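Beta-1,4-mannanase (Aplysia kurodai, PDB 3VUP) probably hydrolyses the internal beta-1,4-mannosidic linkages of mannan as a TIM-barrel glycoside hydrolase of the digestive fluid. Local coordinates at residues L23-S27 with N40-I44; E45-L51 with T98-I104. One frame throughout, in Å; residues are numbered along the deposited sequence.

Contact 1. Residues L23-S27 with N40-I44; sequences LPWMS and NKNRI
Met26 reaches from the loop after strand 18-22 onto the flank of helix 36-53, between Arg43 and Ile44. Met26 CB rests on the CG1 branch of Ile44 at 3.6 Å. CG comes next and does two things. Met26 CG lies 3.6 Å above the plane of the Arg43 guanidinium, over its centre. Met26 CG is also 3.4 Å from Asn40 OD1. The chain bends at chi2 (53°), and this places Met26 SD 3.7 Å from Arg43 CB and also near NH1 of the same arginine. A second bend, at chi3 (58°), turns the methyl group back against the helix, with Arg43 O 3.5 Å from Met26 CE. The thioether crosses the arginine obliquely.

Ser27 adds the polar part. Ser27 OG donates to Asn40 OD1 over 2.9 Å, in the carbonyl plane and on a lone pair. The amide of Asn40 is held at its other end too, since ND2 bonds to Gln36 O one turn earlier in the helix. Asp31, further along the same loop, accepts the backbone N-H groups of Met26 and Ser27. Deeper in, Leu23 CD2 meets Ile44 CG2 at 4.3 Å, a looser apolar touch. Leu23 also packs on Met59 and Leu61 of the next barrel strand.

The arrangement is that of a beta-alpha loop in a TIM barrel: the chain leaves the C-terminal end of the first barrel strand and folds against the helix that follows.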
loop_
_atom_site.group_PDB
_atom_site.type_symbol
_atom_site.label_atom_id
_atom_site.label_comp_id
_atom_site.label_asym_id
_atom_site.label_seq_id
_atom_site.Cartn_x
_atom_site.Cartn_y
_atom_site.Cartn_z
ATOM N N LEU A 23 9.476 4.491 -2.670
ATOM C CA LEU A 23 10.394 4.865 -3.739
ATOM C C LEU A 23 10.085 6.244 -4.364
ATOM O O LEU A 23 10.961 7.100 -4.380
ATOM C CB LEU A 23 10.468 3.750 -4.786
ATOM C CG LEU A 23 11.439 3.971 -5.939
ATOM C CD1 LEU A 23 12.870 3.961 -5.427
ATOM C CD2 LEU A 23 11.233 2.907 -7.005
ATOM N N PRO A 24 8.848 6.480 -4.857
ATOM C CA PRO A 24 7.694 5.577 -4.964
ATOM C C PRO A 24 7.595 4.932 -6.344
ATOM O O PRO A 24 6.781 4.032 -6.545
ATOM C CB PRO A 24 6.505 6.508 -4.728
ATOM C CG PRO A 24 7.006 7.897 -4.976
ATOM C CD PRO A 24 8.478 7.847 -5.269
ATOM N N TRP A 25 8.424 5.416 -7.265
ATOM C CA TRP A 25 8.521 4.944 -8.638
ATOM C C TRP A 25 9.816 5.543 -9.161
ATOM O O TRP A 25 10.416 6.403 -8.514
ATOM C CB TRP A 25 7.334 5.439 -9.488
ATOM C CG TRP A 25 7.073 6.898 -9.351
ATOM C CD1 TRP A 25 7.817 7.926 -9.868
ATOM C CD2 TRP A 25 6.018 7.503 -8.602
ATOM N NE1 TRP A 25 7.280 9.134 -9.490
ATOM C CE2 TRP A 25 6.172 8.902 -8.715
ATOM C CE3 TRP A 25 4.948 6.999 -7.853
ATOM C CZ2 TRP A 25 5.296 9.801 -8.106
ATOM C CZ3 TRP A 25 4.081 7.895 -7.245
ATOM C CH2 TRP A 25 4.264 9.280 -7.372
ATOM N N MET A 26 10.235 5.101 -10.338
ATOM C CA MET A 26 11.332 5.760 -11.032
ATOM C C MET A 26 10.762 6.541 -12.213
ATOM O O MET A 26 10.840 7.773 -12.248
ATOM C CB MET A 26 12.402 4.761 -11.463
ATOM C CG MET A 26 13.652 5.426 -12.041
ATOM S SD MET A 26 14.412 6.683 -10.991
ATOM C CE MET A 26 14.731 5.719 -9.510
ATOM N N SER A 27 10.169 5.820 -13.163
ATOM C CA SER A 27 9.342 6.418 -14.204
ATOM C C SER A 27 7.895 6.065 -13.878
ATOM O O SER A 27 7.495 4.907 -14.001
ATOM C CB SER A 27 9.733 5.865 -15.572
ATOM O OG SER A 27 11.084 6.179 -15.861
ATOM N N ASN A 40 14.966 0.685 -16.246
ATOM C CA ASN A 40 15.005 1.529 -15.046
ATOM C C ASN A 40 15.839 0.965 -13.896
ATOM O O ASN A 40 16.082 1.662 -12.908
ATOM C CB ASN A 40 13.589 1.797 -14.519
ATOM C CG ASN A 40 12.824 2.834 -15.337
ATOM O OD1 ASN A 40 12.849 4.027 -15.032
ATOM N ND2 ASN A 40 12.095 2.370 -16.345
ATOM N N LYS A 41 16.257 -0.291 -14.016
ATOM C CA LYS A 41 16.944 -0.981 -12.926
ATOM C C LYS A 41 18.212 -0.262 -12.454
ATOM O O LYS A 41 18.500 -0.225 -11.255
ATOM C CB LYS A 41 17.263 -2.424 -13.323
ATOM C CG LYS A 41 17.965 -3.228 -12.239
ATOM C CD LYS A 41 18.166 -4.671 -12.667
ATOM C CE LYS A 41 18.811 -5.494 -11.564
ATOM N NZ LYS A 41 18.954 -6.919 -11.972
ATOM N N ASN A 42 18.965 0.317 -13.387
ATOM C CA ASN A 42 20.199 1.001 -13.014
ATOM C C ASN A 42 19.968 2.234 -12.139
ATOM O O ASN A 42 20.883 2.694 -11.469
ATOM C CB ASN A 42 21.048 1.359 -14.242
ATOM C CG ASN A 42 20.427 2.455 -15.087
ATOM O OD1 ASN A 42 19.206 2.529 -15.235
ATOM N ND2 ASN A 42 21.271 3.313 -15.654
ATOM N N ARG A 43 18.745 2.756 -12.140
ATOM C CA ARG A 43 18.386 3.846 -11.237
ATOM C C ARG A 43 17.645 3.373 -9.986
ATOM O O ARG A 43 17.747 3.993 -8.926
ATOM C CB ARG A 43 17.569 4.914 -11.965
ATOM C CG ARG A 43 18.367 5.689 -12.999
ATOM C CD ARG A 43 17.522 6.772 -13.639
ATOM N NE ARG A 43 16.502 6.215 -14.521
ATOM C CZ ARG A 43 15.378 6.842 -14.858
ATOM N NH1 ARG A 43 15.113 8.051 -14.376
ATOM N NH2 ARG A 43 14.512 6.252 -15.672
ATOM N N ILE A 44 16.904 2.276 -10.105
ATOM C CA ILE A 44 16.159 1.756 -8.964
ATOM C C ILE A 44 17.060 0.993 -7.993
ATOM O O ILE A 44 16.944 1.148 -6.776
ATOM C CB ILE A 44 14.965 0.891 -9.406
ATOM C CG1 ILE A 44 13.945 1.760 -10.135
ATOM C CG2 ILE A 44 14.322 0.206 -8.203
ATOM C CD1 ILE A 44 12.827 0.982 -10.777
#

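Contact 2. Residues E45-L51 with T98-I104; sequences EPEFKKL and TAKKYNI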
loop_
_atom_site.group_PDB
_atom_site.type_symbol
_atom_site.label_atom_id
_atom_site.label_comp_id
_atom_site.label_asym_id
_atom_site.label_seq_id
_atom_site.Cartn_x
_atom_site.Cartn_y
_atom_site.Cartn_z
ATOM N N GLU A 45 17.964 0.179 -8.522
ATOM C CA GLU A 45 18.849 -0.576 -7.638
ATOM C C GLU A 45 19.636 0.307 -6.639
ATOM O O GLU A 45 19.688 -0.021 -5.453
ATOM C CB GLU A 45 19.759 -1.534 -8.424
ATOM C CG GLU A 45 20.659 -2.350 -7.520
ATOM C CD GLU A 45 21.320 -3.519 -8.218
ATOM O OE1 GLU A 45 21.144 -3.675 -9.449
ATOM O OE2 GLU A 45 22.023 -4.283 -7.523
ATOM N N PRO A 46 20.216 1.438 -7.100
ATOM C CA PRO A 46 20.893 2.308 -6.125
ATOM C C PRO A 46 19.974 2.821 -5.016
ATOM O O PRO A 46 20.465 3.092 -3.922
ATOM C CB PRO A 46 21.396 3.471 -6.983
ATOM C CG PRO A 46 21.620 2.861 -8.312
ATOM C CD PRO A 46 20.510 1.854 -8.484
ATOM N N GLU A 47 18.680 2.957 -5.281
ATOM C CA GLU A 47 17.761 3.370 -4.229
ATOM C C GLU A 47 17.612 2.280 -3.172
ATOM O O GLU A 47 17.487 2.573 -1.986
ATOM C CB GLU A 47 16.408 3.786 -4.809
ATOM C CG GLU A 47 16.507 4.971 -5.754
ATOM C CD GLU A 47 16.968 6.249 -5.072
ATOM O OE1 GLU A 47 16.731 6.413 -3.853
ATOM O OE2 GLU A 47 17.570 7.097 -5.764
ATOM N N PHE A 48 17.611 1.019 -3.590
ATOM C CA PHE A 48 17.629 -0.068 -2.618
ATOM C C PHE A 48 18.919 -0.054 -1.793
ATOM O O PHE A 48 18.897 -0.254 -0.581
ATOM C CB PHE A 48 17.447 -1.425 -3.299
ATOM C CG PHE A 48 16.014 -1.745 -3.633
ATOM C CD1 PHE A 48 15.214 -2.404 -2.718
ATOM C CD2 PHE A 48 15.458 -1.373 -4.848
ATOM C CE1 PHE A 48 13.893 -2.698 -3.005
ATOM C CE2 PHE A 48 14.131 -1.671 -5.141
ATOM C CZ PHE A 48 13.355 -2.336 -4.218
ATOM N N LYS A 49 20.050 0.169 -2.448
ATOM C CA LYS A 49 21.319 0.205 -1.731
ATOM C C LYS A 49 21.348 1.341 -0.712
ATOM O O LYS A 49 21.725 1.131 0.440
ATOM C CB LYS A 49 22.487 0.342 -2.694
ATOM C CG LYS A 49 23.830 0.349 -1.983
ATOM C CD LYS A 49 24.978 0.445 -2.963
ATOM C CE LYS A 49 26.305 0.108 -2.300
ATOM N NZ LYS A 49 26.622 1.041 -1.193
ATOM N N LYS A 50 20.953 2.539 -1.130
ATOM C CA LYS A 50 20.950 3.685 -0.222
ATOM C C LYS A 50 20.028 3.451 0.968
ATOM O O LYS A 50 20.369 3.793 2.103
ATOM C CB LYS A 50 20.548 4.966 -0.952
ATOM C CG LYS A 50 21.624 5.464 -1.895
ATOM C CD LYS A 50 21.281 6.812 -2.497
ATOM C CE LYS A 50 20.095 6.706 -3.445
ATOM N NZ LYS A 50 19.828 7.994 -4.154
ATOM N N LEU A 51 18.862 2.865 0.712
ATOM C CA LEU A 51 17.923 2.574 1.782
ATOM C C LEU A 51 18.494 1.571 2.778
ATOM O O LEU A 51 18.417 1.770 3.991
ATOM C CB LEU A 51 16.615 2.053 1.197
ATOM C CG LEU A 51 15.556 1.637 2.211
ATOM C CD1 LEU A 51 15.156 2.820 3.089
ATOM C CD2 LEU A 51 14.348 1.057 1.494
ATOM N N THR A 98 16.496 -8.498 -6.512
ATOM C CA THR A 98 17.329 -7.327 -6.287
ATOM C C THR A 98 17.177 -6.829 -4.853
ATOM O O THR A 98 18.164 -6.542 -4.173
ATOM C CB THR A 98 16.992 -6.210 -7.295
ATOM O OG1 THR A 98 17.224 -6.694 -8.624
ATOM C CG2 THR A 98 17.853 -4.979 -7.051
ATOM N N ALA A 99 15.935 -6.759 -4.386
ATOM C CA ALA A 99 15.656 -6.337 -3.022
ATOM C C ALA A 99 16.312 -7.276 -2.009
ATOM O O ALA A 99 16.860 -6.833 -0.996
ATOM C CB ALA A 99 14.188 -6.285 -2.793
ATOM N N LYS A 100 16.265 -8.576 -2.290
ATOM C CA LYS A 100 16.850 -9.563 -1.391
ATOM C C LYS A 100 18.333 -9.284 -1.173
ATOM O O LYS A 100 18.834 -9.421 -0.058
ATOM C CB LYS A 100 16.643 -10.978 -1.940
ATOM C CG LYS A 100 17.216 -12.088 -1.059
ATOM C CD LYS A 100 17.095 -13.462 -1.719
ATOM C CE LYS A 100 17.797 -14.543 -0.908
ATOM N NZ LYS A 100 17.667 -15.883 -1.546
ATOM N N LYS A 101 19.022 -8.869 -2.235
ATOM C CA LYS A 101 20.451 -8.561 -2.166
ATOM C C LYS A 101 20.760 -7.498 -1.118
ATOM O O LYS A 101 21.829 -7.506 -0.506
ATOM C CB LYS A 101 20.989 -8.113 -3.527
ATOM C CG LYS A 101 20.933 -9.178 -4.605
ATOM C CD LYS A 101 21.798 -8.801 -5.797
ATOM C CE LYS A 101 21.448 -7.420 -6.322
ATOM N NZ LYS A 101 22.322 -7.020 -7.460
ATOM N N TYR A 102 19.804 -6.601 -0.916
ATOM C CA TYR A 102 19.962 -5.476 -0.009
ATOM C C TYR A 102 19.157 -5.626 1.278
ATOM O O TYR A 102 19.003 -4.663 2.028
ATOM C CB TYR A 102 19.603 -4.170 -0.729
ATOM C CG TYR A 102 20.495 -3.944 -1.921
ATOM C CD1 TYR A 102 21.790 -3.479 -1.757
ATOM C CD2 TYR A 102 20.060 -4.243 -3.204
ATOM C CE1 TYR A 102 22.622 -3.302 -2.842
ATOM C CE2 TYR A 102 20.876 -4.065 -4.294
ATOM C CZ TYR A 102 22.157 -3.593 -4.108
ATOM O OH TYR A 102 22.990 -3.413 -5.191
ATOM N N ASN A 103 18.652 -6.830 1.536
ATOM C CA ASN A 103 17.874 -7.078 2.747
ATOM C C ASN A 103 16.717 -6.087 2.903
ATOM O O ASN A 103 16.489 -5.518 3.978
ATOM C CB ASN A 103 18.777 -7.082 3.979
ATOM C CG ASN A 103 19.658 -8.307 4.038
ATOM O OD1 ASN A 103 19.289 -9.366 3.539
ATOM N ND2 ASN A 103 20.823 -8.175 4.660
ATOM N N ILE A 104 15.982 -5.898 1.812
ATOM C CA ILE A 104 14.817 -5.028 1.806
ATOM C C ILE A 104 13.564 -5.829 1.462
ATOM O O ILE A 104 13.510 -6.522 0.448
ATOM C CB ILE A 104 14.968 -3.884 0.777
ATOM C CG1 ILE A 104 16.188 -3.016 1.086
ATOM C CG2 ILE A 104 13.692 -3.046 0.705
ATOM C CD1 ILE A 104 16.127 -2.286 2.398
#
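Phe48 CB touches Tyr102 CD2 at 3.8 Å where helix 36-53 meets the end of helix 88-101. The tight part lies on the inner side. Phe48 CE1 touches Ala99 CB at 3.6 Å, and Ile104 comes to the edge of the same ring, with its CG2 3.7 Å from Phe48 CE1. Leu51 CD2 continues the apolar row against Ile104 CD1 at 3.9 Å. Met59 of strand 58-65 packs on Phe48, Leu51 and Ile104, so this side faces the barrel.

The outer side is more polar and more open to solvent. Tyr102 lays one ring face over the backbone of Phe48 and Lys49, and Tyr102 CE1 meets Lys49 CB at 3.6 Å. Past CG the chain of Lys49 turns off, and NZ pairs with Asp53. Glu45 has CG anti to the backbone N (chi1 -179°) and runs extended across to the other helix. There Tyr102 OH donates to Glu45 OE2 from the anti side at 2.7 Å. The carboxylate and tyrosine ring planes are 73° apart. Lys101 is modelled in two conformers; in one of them NZ makes a salt bridge to Glu45 OE2 on the syn side, at 2.8 Å. With an alanine at Tyr102, Glu45 OE2 is likely to lose the hydroxyl that donates to it, and a gap would probably open beside Phe48 CB and Lys49 CB.

Asn103, with positive phi, ends the helix in a Schellman motif: Ile104 N bonds to Ala99 O and Asn103 N to Lys100 O. The whole is the packing of two successive outer helices of a TIM barrel, at the turn leading into strand 105-112.

How the contacts relate
From the N terminus, the chain runs through barrel strand 18-22 into the loop of contact 1. That contact closes a short loop, with 12 residues between its segments. Helix 36-53 then passes directly from contact 1 into contact 2. Contact 2 closes a longer loop, which takes in strand 58-65 and most of helix 88-101. The two loops follow in series and neither encloses the other. Their centres are about 12 Å apart, and they touch where Leu23 packs on Glu47 and Lys41 on Thr98. Helix 36-53 therefore joins the loop after the first barrel strand to the next outer helix.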